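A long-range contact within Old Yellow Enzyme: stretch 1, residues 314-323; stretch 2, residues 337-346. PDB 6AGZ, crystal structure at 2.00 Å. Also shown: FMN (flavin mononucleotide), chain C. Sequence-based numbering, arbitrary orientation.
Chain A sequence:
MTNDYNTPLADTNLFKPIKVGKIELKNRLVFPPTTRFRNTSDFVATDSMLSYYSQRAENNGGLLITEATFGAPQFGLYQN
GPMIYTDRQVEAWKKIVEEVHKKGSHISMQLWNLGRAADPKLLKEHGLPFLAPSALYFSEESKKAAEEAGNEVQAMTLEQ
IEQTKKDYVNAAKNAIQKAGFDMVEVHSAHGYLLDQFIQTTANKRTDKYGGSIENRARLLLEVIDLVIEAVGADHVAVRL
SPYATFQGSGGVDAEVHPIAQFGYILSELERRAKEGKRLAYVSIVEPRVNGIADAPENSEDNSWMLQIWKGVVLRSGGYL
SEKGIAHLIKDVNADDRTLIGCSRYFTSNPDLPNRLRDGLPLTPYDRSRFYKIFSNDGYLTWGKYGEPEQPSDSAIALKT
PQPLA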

# COMPACT_ATOMS: atom_id res chain seq x y z
N LEU A 314 -13.88 7.89 7.50
CA LEU A 314 -15.28 7.57 7.21
C LEU A 314 -15.31 6.44 6.20
O LEU A 314 -14.82 6.58 5.09
CB LEU A 314 -16.01 8.80 6.66
CG LEU A 314 -17.34 8.54 5.96
CD1 LEU A 314 -18.35 7.91 6.91
CD2 LEU A 314 -17.89 9.82 5.35
N ARG A 315 -15.90 5.31 6.59
CA ARG A 315 -15.98 4.13 5.73
C ARG A 315 -17.41 3.97 5.25
O ARG A 315 -18.34 3.94 6.07
CB ARG A 315 -15.52 2.88 6.48
CG ARG A 315 -14.20 3.07 7.22
CD ARG A 315 -13.74 1.79 7.90
NE ARG A 315 -13.39 0.75 6.94
CZ ARG A 315 -12.75 -0.37 7.25
NH1 ARG A 315 -12.39 -0.60 8.50
NH2 ARG A 315 -12.48 -1.26 6.31
N SER A 316 -17.60 3.88 3.93
CA SER A 316 -18.94 3.78 3.37
C SER A 316 -19.04 2.63 2.38
O SER A 316 -18.06 2.28 1.70
CB SER A 316 -19.36 5.09 2.69
OG SER A 316 -19.40 6.15 3.62
N GLY A 317 -20.23 2.05 2.29
CA GLY A 317 -20.55 1.06 1.27
C GLY A 317 -20.93 -0.31 1.78
O GLY A 317 -20.09 -1.03 2.35
N GLY A 318 -22.19 -0.70 1.57
CA GLY A 318 -22.63 -2.05 1.84
C GLY A 318 -22.98 -2.37 3.28
O GLY A 318 -23.50 -3.46 3.55
N TYR A 319 -22.72 -1.45 4.22
CA TYR A 319 -22.76 -1.78 5.64
C TYR A 319 -24.15 -2.19 6.13
O TYR A 319 -24.24 -2.86 7.16
CB TYR A 319 -22.25 -0.60 6.46
CG TYR A 319 -20.75 -0.52 6.53
CD1 TYR A 319 -20.01 -1.51 7.15
CD2 TYR A 319 -20.06 0.57 5.99
CE1 TYR A 319 -18.63 -1.45 7.23
CE2 TYR A 319 -18.68 0.64 6.06
CZ TYR A 319 -17.97 -0.36 6.68
OH TYR A 319 -16.60 -0.29 6.75
N LEU A 320 -25.22 -1.79 5.45
CA LEU A 320 -26.56 -2.10 5.91
C LEU A 320 -27.22 -3.22 5.12
O LEU A 320 -28.40 -3.51 5.33
CB LEU A 320 -27.44 -0.85 5.89
CG LEU A 320 -27.23 0.10 7.07
CD1 LEU A 320 -28.24 1.24 7.04
CD2 LEU A 320 -27.31 -0.66 8.39
N SER A 321 -26.49 -3.87 4.22
CA SER A 321 -27.03 -5.03 3.52
C SER A 321 -27.24 -6.18 4.51
O SER A 321 -26.83 -6.13 5.67
CB SER A 321 -26.10 -5.46 2.39
OG SER A 321 -24.88 -5.97 2.89
N GLU A 322 -27.90 -7.23 4.03
CA GLU A 322 -28.17 -8.40 4.86
C GLU A 322 -26.90 -9.13 5.28
O GLU A 322 -26.99 -10.11 6.03
CB GLU A 322 -29.10 -9.37 4.12
CG GLU A 322 -30.48 -8.79 3.80
CD GLU A 322 -30.47 -7.84 2.62
OE1 GLU A 322 -29.42 -7.70 1.96
OE2 GLU A 322 -31.52 -7.21 2.35
N LYS A 323 -25.73 -8.67 4.83
CA LYS A 323 -24.44 -9.18 5.28
C LYS A 323 -23.49 -8.08 5.73
O LYS A 323 -22.57 -8.37 6.51
CB LYS A 323 -23.79 -10.02 4.17
CG LYS A 323 -22.33 -10.41 4.39
CD LYS A 323 -22.17 -11.43 5.51
CE LYS A 323 -22.59 -12.82 5.06
NZ LYS A 323 -21.77 -13.29 3.91
N ARG A 337 -11.83 5.82 15.99
CA ARG A 337 -11.73 6.90 15.02
C ARG A 337 -12.48 6.60 13.73
O ARG A 337 -12.21 7.23 12.70
CB ARG A 337 -10.26 7.22 14.71
CG ARG A 337 -9.38 6.01 14.37
CD ARG A 337 -9.49 5.60 12.90
NE ARG A 337 -8.51 4.59 12.52
CZ ARG A 337 -7.49 4.81 11.69
NH1 ARG A 337 -7.31 6.01 11.16
NH2 ARG A 337 -6.65 3.83 11.40
N THR A 338 -13.44 5.68 13.75
CA THR A 338 -14.10 5.20 12.54
C THR A 338 -15.55 5.67 12.50
O THR A 338 -16.31 5.42 13.43
CB THR A 338 -14.04 3.68 12.45
OG1 THR A 338 -12.67 3.25 12.39
CG2 THR A 338 -14.76 3.20 11.20
N LEU A 339 -15.91 6.35 11.42
CA LEU A 339 -17.28 6.71 11.10
C LEU A 339 -17.83 5.73 10.07
O LEU A 339 -17.09 5.21 9.23
CB LEU A 339 -17.37 8.14 10.57
CG LEU A 339 -16.73 9.25 11.40
CD1 LEU A 339 -16.83 10.58 10.66
CD2 LEU A 339 -17.38 9.35 12.77
N ILE A 340 -19.14 5.49 10.13
CA ILE A 340 -19.81 4.57 9.22
C ILE A 340 -20.83 5.37 8.40
O ILE A 340 -21.73 5.99 8.97
CB ILE A 340 -20.50 3.42 9.97
CG1 ILE A 340 -19.46 2.58 10.71
CG2 ILE A 340 -21.29 2.55 9.00
CD1 ILE A 340 -18.53 1.81 9.80
N GLY A 341 -20.67 5.34 7.08
CA GLY A 341 -21.56 6.05 6.18
C GLY A 341 -22.57 5.10 5.54
O GLY A 341 -22.21 4.01 5.10
N CYS A 342 -23.83 5.53 5.51
CA CYS A 342 -24.91 4.79 4.88
C CYS A 342 -25.68 5.75 3.99
O CYS A 342 -26.35 6.67 4.49
CB CYS A 342 -25.83 4.14 5.92
SG CYS A 342 -24.97 3.11 7.13
N SER A 343 -25.60 5.55 2.67
CA SER A 343 -26.18 6.48 1.70
C SER A 343 -27.54 6.02 1.18
O SER A 343 -28.53 6.74 1.33
CB SER A 343 -25.21 6.68 0.53
OG SER A 343 -25.85 7.31 -0.56
N ARG A 344 -27.59 4.83 0.58
CA ARG A 344 -28.80 4.42 -0.13
C ARG A 344 -29.99 4.26 0.81
O ARG A 344 -31.11 4.65 0.48
CB ARG A 344 -28.54 3.12 -0.90
CG ARG A 344 -27.75 3.35 -2.19
CD ARG A 344 -27.37 2.04 -2.87
NE ARG A 344 -26.24 1.38 -2.22
CZ ARG A 344 -25.60 0.33 -2.73
NH1 ARG A 344 -25.98 -0.18 -3.89
NH2 ARG A 344 -24.59 -0.21 -2.07
N TYR A 345 -29.76 3.70 2.00
CA TYR A 345 -30.84 3.58 2.97
C TYR A 345 -31.19 4.90 3.64
O TYR A 345 -32.30 5.05 4.15
CB TYR A 345 -30.51 2.53 4.02
CG TYR A 345 -30.77 1.12 3.54
CD1 TYR A 345 -32.07 0.64 3.44
CD2 TYR A 345 -29.73 0.27 3.19
CE1 TYR A 345 -32.33 -0.64 3.00
CE2 TYR A 345 -29.98 -1.01 2.75
CZ TYR A 345 -31.27 -1.47 2.66
OH TYR A 345 -31.52 -2.75 2.22
N PHE A 346 -30.26 5.86 3.65
CA PHE A 346 -30.59 7.18 4.20
C PHE A 346 -31.55 7.93 3.28
O PHE A 346 -32.30 8.79 3.74
CB PHE A 346 -29.32 7.99 4.42
CG PHE A 346 -29.28 8.70 5.74
CD1 PHE A 346 -30.40 9.33 6.24
CD2 PHE A 346 -28.11 8.73 6.50
CE1 PHE A 346 -30.37 9.99 7.46
CE2 PHE A 346 -28.07 9.38 7.71
CZ PHE A 346 -29.20 10.01 8.20
N1 FMN C . -20.55 9.62 -3.59
C2 FMN C . -19.86 10.81 -3.66
O2 FMN C . -18.71 10.89 -3.23
N3 FMN C . -20.45 11.93 -4.23
C4 FMN C . -21.73 11.85 -4.72
O4 FMN C . -22.27 12.84 -5.22
C4A FMN C . -22.43 10.65 -4.64
N5 FMN C . -23.71 10.58 -5.13
C5A FMN C . -24.41 9.39 -5.05
C6 FMN C . -25.71 9.33 -5.55
C7 FMN C . -26.42 8.14 -5.48
C7M FMN C . -27.82 8.07 -6.02
C8 FMN C . -25.84 7.01 -4.92
C8M FMN C . -26.61 5.73 -4.84
C9 FMN C . -24.54 7.08 -4.42
C9A FMN C . -23.83 8.27 -4.49
N10 FMN C . -22.53 8.34 -4.00
C10 FMN C . -21.84 9.53 -4.08
C1' FMN C . -21.90 7.13 -3.38
C2' FMN C . -22.33 7.08 -1.91
O2' FMN C . -21.86 8.24 -1.25
C3' FMN C . -21.85 5.83 -1.17
O3' FMN C . -20.44 5.81 -1.12
C4' FMN C . -22.37 4.57 -1.85
O4' FMN C . -23.75 4.71 -2.12
C5' FMN C . -22.17 3.33 -0.98
O5' FMN C . -22.76 3.54 0.28
P FMN C . -24.10 2.74 0.68
O1P FMN C . -23.87 1.27 0.47
O2P FMN C . -24.43 3.00 2.14
O3P FMN C . -25.24 3.22 -0.18
O HOH W 1 -22.82 1.85 3.75
O HOH W 2 -31.12 -5.05 4.59

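Strand 314-316 and strand 338-341 run parallel, with their axes 4.6 Å apart at closest approach and their N-to-C directions 31° apart. Two nearly linear hydrogen bonds fix the register, both made by Arg315: its N donates to Leu339 O (2.9 Å, 178° at the hydrogen), and its O accepts from Gly341 N (2.9 Å, 174°). One residue thus reaches the two that flank Ile340, the usual parallel pattern, and Ile340 CA adds a CA-H...O contact to Arg315 O at 3.5 Å.

Beyond the strands the backbones separate, and a water and the FMN phosphate link them. Water 1 accepts from Gly317 N (3.0 Å) and donates to Gly341 O (2.6 Å) and to FMN O2P (2.6 Å), so it joins the two backbones where direct bonding has ended. The phosphate continues the link. FMN O1P accepts from Gly318 N (2.8 Å) and from Arg344 NH2 (3.0 Å). FMN O2P accepts from Ser343 N (2.9 Å). FMN O3P accepts from both Arg344 N and Arg344 NE (2.9 Å each). Gly317 and Gly318 have positive phi (119° and 82°), which suits glycine; at Gly317 a CB would also be jammed against the preceding carbonyl O. A type I turn from Gly318 to Ser321 follows, closed by Ser321 N to Gly318 O (3.1 Å) and reinforced by Ser321 OG to the same oxygen (2.9 Å).

The side chains pack on both faces of the sheet. On the face of Leu314 and Leu339, Leu314 CD1 lies 3.8 Å from Leu339 CB and 3.5 Å from Gly341 N. Gly341 itself is buried, and its lack of a side chain is essential to the fit: an ideal CB would lie 2.1 Å from Ser316 OG, a clash, and 3.2 Å from Leu314 CD1. Ser316 OG instead sits 3.4 Å from Gly341 CA.

On the face of Arg315 and Ile340, Arg315 CD packs 3.7 Å from Thr338 CG2, while its NE and NH2 form hydrogen bonds elsewhere in the structure. Ile340 meets the buried Tyr319, whose CA-to-CB bond points toward stretch 2. Ile340 CD1 stands 4.0 Å from the centroid of the Tyr319 ring and 17° off its normal, a CH-pi contact, and Ile340 CG2 is 3.8 Å from Tyr319 CD2.

Leu320, also directed toward stretch 2, bridges two apolar neighbours: its CD1 is 3.8 Å from Cys342 SG and its CB 3.7 Å from Tyr345 CD2. Altogether the contact buries 590 Å², counting both sides.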